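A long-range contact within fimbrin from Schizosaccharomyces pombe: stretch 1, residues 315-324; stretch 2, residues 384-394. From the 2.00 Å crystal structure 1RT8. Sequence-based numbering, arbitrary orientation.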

# COMPACT_ATOMS: atom_id res chain seq x y z
N ILE A 315 6.70 11.40 -14.80
CA ILE A 315 5.89 11.21 -13.60
C ILE A 315 5.44 12.56 -13.05
O ILE A 315 4.27 12.75 -12.74
CB ILE A 315 6.68 10.45 -12.51
CG1 ILE A 315 6.97 9.03 -12.98
CG2 ILE A 315 5.91 10.47 -11.18
CD1 ILE A 315 5.75 8.19 -13.26
N LEU A 316 6.38 13.50 -12.93
CA LEU A 316 6.06 14.82 -12.41
C LEU A 316 5.03 15.54 -13.29
O LEU A 316 4.08 16.15 -12.79
CB LEU A 316 7.34 15.67 -12.30
CG LEU A 316 8.29 15.26 -11.16
CD1 LEU A 316 9.63 15.97 -11.28
CD2 LEU A 316 7.65 15.60 -9.83
N LEU A 317 5.23 15.46 -14.61
CA LEU A 317 4.32 16.10 -15.54
C LEU A 317 2.91 15.51 -15.42
O LEU A 317 1.93 16.24 -15.49
CB LEU A 317 4.85 15.98 -16.97
CG LEU A 317 6.12 16.83 -17.18
CD1 LEU A 317 6.71 16.58 -18.56
CD2 LEU A 317 5.78 18.30 -16.99
N GLN A 318 2.81 14.20 -15.22
CA GLN A 318 1.50 13.58 -15.07
C GLN A 318 0.82 14.10 -13.81
O GLN A 318 -0.37 14.40 -13.82
CB GLN A 318 1.62 12.06 -14.97
CG GLN A 318 1.97 11.38 -16.27
CD GLN A 318 2.22 9.89 -16.07
OE1 GLN A 318 1.34 9.17 -15.60
NE2 GLN A 318 3.41 9.44 -16.42
N ALA A 319 1.60 14.22 -12.72
CA ALA A 319 1.08 14.71 -11.45
C ALA A 319 0.45 16.08 -11.62
O ALA A 319 -0.67 16.32 -11.15
CB ALA A 319 2.21 14.77 -10.41
N TYR A 320 1.16 16.99 -12.30
CA TYR A 320 0.64 18.34 -12.54
C TYR A 320 -0.73 18.29 -13.19
O TYR A 320 -1.62 19.04 -12.81
CB TYR A 320 1.56 19.16 -13.46
CG TYR A 320 2.74 19.82 -12.79
CD1 TYR A 320 4.04 19.36 -13.02
CD2 TYR A 320 2.56 20.88 -11.89
CE1 TYR A 320 5.13 19.94 -12.39
CE2 TYR A 320 3.67 21.47 -11.25
CZ TYR A 320 4.94 20.99 -11.51
OH TYR A 320 6.04 21.53 -10.90
N ASP A 321 -0.88 17.41 -14.18
CA ASP A 321 -2.14 17.26 -14.91
C ASP A 321 -3.24 16.63 -14.07
O ASP A 321 -4.41 16.97 -14.22
CB ASP A 321 -1.91 16.43 -16.17
CG ASP A 321 -2.16 17.22 -17.44
OD1 ASP A 321 -2.06 18.46 -17.41
OD2 ASP A 321 -2.45 16.59 -18.48
N LYS A 322 -2.86 15.70 -13.19
CA LYS A 322 -3.82 15.03 -12.32
C LYS A 322 -4.37 16.01 -11.30
O LYS A 322 -5.53 15.93 -10.91
CB LYS A 322 -3.16 13.86 -11.58
CG LYS A 322 -2.64 12.75 -12.48
CD LYS A 322 -3.77 11.91 -13.05
CE LYS A 322 -3.22 10.71 -13.80
NZ LYS A 322 -4.29 9.84 -14.35
N ILE A 323 -3.52 16.93 -10.87
CA ILE A 323 -3.89 17.94 -9.89
C ILE A 323 -4.62 19.11 -10.55
O ILE A 323 -5.53 19.70 -9.96
CB ILE A 323 -2.63 18.48 -9.16
CG1 ILE A 323 -1.96 17.35 -8.38
CG2 ILE A 323 -3.01 19.62 -8.22
CD1 ILE A 323 -0.65 17.74 -7.75
N THR A 324 -4.22 19.44 -11.78
CA THR A 324 -4.83 20.53 -12.52
C THR A 324 -4.93 20.14 -14.00
O THR A 324 -4.00 20.36 -14.77
CB THR A 324 -4.00 21.82 -12.43
OG1 THR A 324 -3.67 22.10 -11.06
CG2 THR A 324 -4.78 23.00 -13.00
N ALA A 384 12.58 18.35 -2.57
CA ALA A 384 12.11 19.72 -2.42
C ALA A 384 11.04 20.07 -3.46
O ALA A 384 10.04 20.72 -3.13
CB ALA A 384 13.30 20.69 -2.54
N LEU A 385 11.23 19.64 -4.70
CA LEU A 385 10.25 19.92 -5.74
C LEU A 385 8.93 19.18 -5.48
O LEU A 385 7.86 19.76 -5.58
CB LEU A 385 10.79 19.55 -7.12
CG LEU A 385 9.78 19.56 -8.29
CD1 LEU A 385 9.17 20.95 -8.43
CD2 LEU A 385 10.50 19.17 -9.59
N VAL A 386 9.00 17.89 -5.16
CA VAL A 386 7.76 17.17 -4.90
C VAL A 386 7.07 17.78 -3.67
O VAL A 386 5.85 17.94 -3.67
CB VAL A 386 8.00 15.66 -4.68
CG1 VAL A 386 6.69 14.98 -4.30
CG2 VAL A 386 8.56 15.04 -5.95
N TRP A 387 7.85 18.13 -2.65
CA TRP A 387 7.27 18.74 -1.46
C TRP A 387 6.49 20.00 -1.82
O TRP A 387 5.37 20.19 -1.36
CB TRP A 387 8.34 19.10 -0.43
CG TRP A 387 7.81 19.96 0.68
CD1 TRP A 387 8.24 21.21 1.02
CD2 TRP A 387 6.74 19.64 1.58
NE1 TRP A 387 7.49 21.70 2.07
CE2 TRP A 387 6.56 20.75 2.43
CE3 TRP A 387 5.91 18.52 1.74
CZ2 TRP A 387 5.59 20.78 3.44
CZ3 TRP A 387 4.94 18.55 2.75
CH2 TRP A 387 4.79 19.67 3.58
N GLN A 388 7.07 20.86 -2.65
CA GLN A 388 6.37 22.08 -3.05
C GLN A 388 5.05 21.73 -3.72
O GLN A 388 4.05 22.43 -3.53
CB GLN A 388 7.23 22.90 -4.01
CG GLN A 388 8.39 23.57 -3.34
CD GLN A 388 7.94 24.63 -2.36
OE1 GLN A 388 8.49 24.74 -1.26
NE2 GLN A 388 6.94 25.43 -2.74
N MET A 389 5.04 20.66 -4.51
CA MET A 389 3.82 20.23 -5.17
C MET A 389 2.80 19.78 -4.13
O MET A 389 1.63 20.16 -4.18
CB MET A 389 4.11 19.07 -6.14
CG MET A 389 2.95 18.74 -7.06
SD MET A 389 3.24 17.28 -8.08
CE MET A 389 3.85 18.01 -9.60
N MET A 390 3.24 18.96 -3.17
CA MET A 390 2.34 18.50 -2.12
C MET A 390 1.86 19.68 -1.27
O MET A 390 0.68 19.78 -0.95
CB MET A 390 3.04 17.49 -1.20
CG MET A 390 2.25 17.17 0.08
SD MET A 390 3.00 15.85 1.11
CE MET A 390 2.50 14.40 0.23
N ARG A 391 2.78 20.56 -0.92
CA ARG A 391 2.45 21.71 -0.09
C ARG A 391 1.44 22.67 -0.72
O ARG A 391 0.51 23.13 -0.06
CB ARG A 391 3.71 22.48 0.28
CG ARG A 391 3.47 23.67 1.20
CD ARG A 391 2.91 23.22 2.54
NE ARG A 391 2.63 24.35 3.43
CZ ARG A 391 1.55 25.13 3.34
NH1 ARG A 391 0.64 24.93 2.41
NH2 ARG A 391 1.39 26.13 4.21
N MET A 392 1.63 22.97 -2.01
CA MET A 392 0.72 23.87 -2.70
C MET A 392 -0.65 23.24 -2.80
O MET A 392 -1.67 23.92 -2.68
CB MET A 392 1.23 24.21 -4.09
CG MET A 392 0.39 25.26 -4.80
SD MET A 392 0.25 26.77 -3.82
CE MET A 392 1.86 27.52 -4.09
N ASN A 393 -0.68 21.92 -3.01
CA ASN A 393 -1.94 21.20 -3.11
C ASN A 393 -2.74 21.36 -1.82
O ASN A 393 -3.96 21.53 -1.86
CB ASN A 393 -1.68 19.72 -3.38
CG ASN A 393 -2.95 18.94 -3.68
OD1 ASN A 393 -3.11 17.82 -3.22
ND2 ASN A 393 -3.85 19.53 -4.45
N ILE A 394 -2.06 21.30 -0.68
CA ILE A 394 -2.72 21.46 0.62
C ILE A 394 -3.35 22.86 0.70
O ILE A 394 -4.49 23.01 1.13
CB ILE A 394 -1.73 21.29 1.79
CG1 ILE A 394 -1.35 19.81 1.95
CG2 ILE A 394 -2.34 21.81 3.09
CD1 ILE A 394 -0.28 19.58 3.00

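This is an apolar contact between two nearly parallel helices, built around one methionine, Met389, that fits as a knob into a hole on the facing helix. The helix axes run in the same direction, 4° apart, and come no closer than 11.8 Å. At that spacing the contact is made almost wholly by side chains. No hydrogen bond crosses between the stretches; within each helix, i to i+4 backbone hydrogen bonds run along the stretch, such as Met389 N to Leu385 O at 3.1 Å.

Met389 gives up the largest area, 113 Å² of the 389 Å² buried in total. Its CA-to-CB bond points toward the other helix, and chi1 and chi2 are both t, so the chain extends into the gap. The hole is formed by Leu316, Ala319, Tyr320 and Ile323. Ala319 lines it with a single methyl group: its CB lies 3.6 Å from Met389 SD. Ile323 CD1 packs 3.8 Å from Met389 CG.

The tip of the methionine meets the tyrosine. Met389 CE sits over one face of the Tyr320 ring, 6° off the ring normal, and makes a CH-pi contact; its distance to Tyr320 CE1 is 3.6 Å. The CA-to-CB bond of Tyr320 points sideways, but the end of the side chain comes nearer to the partner. Tyr320 OH is hydrogen-bonded elsewhere in the structure, so its polar end is satisfied although the residue is buried. Met389 CE also lies 3.7 Å from the backbone Leu316 O.

Toward the N-terminal end, leucine and valine side chains close the contact. Leu316 CD1 is 3.7 Å from Leu385 CD2, and Leu316 CD2 is 4.0 Å from Val386 CG2. All three residues are buried, as suits branched aliphatic groups.

At the other end the contact is more open. Ile323 CG2 lies 3.9 Å from Asn393 ND2, a van der Waals contact. Both residues are partly exposed, which suits the polar amide of asparagine.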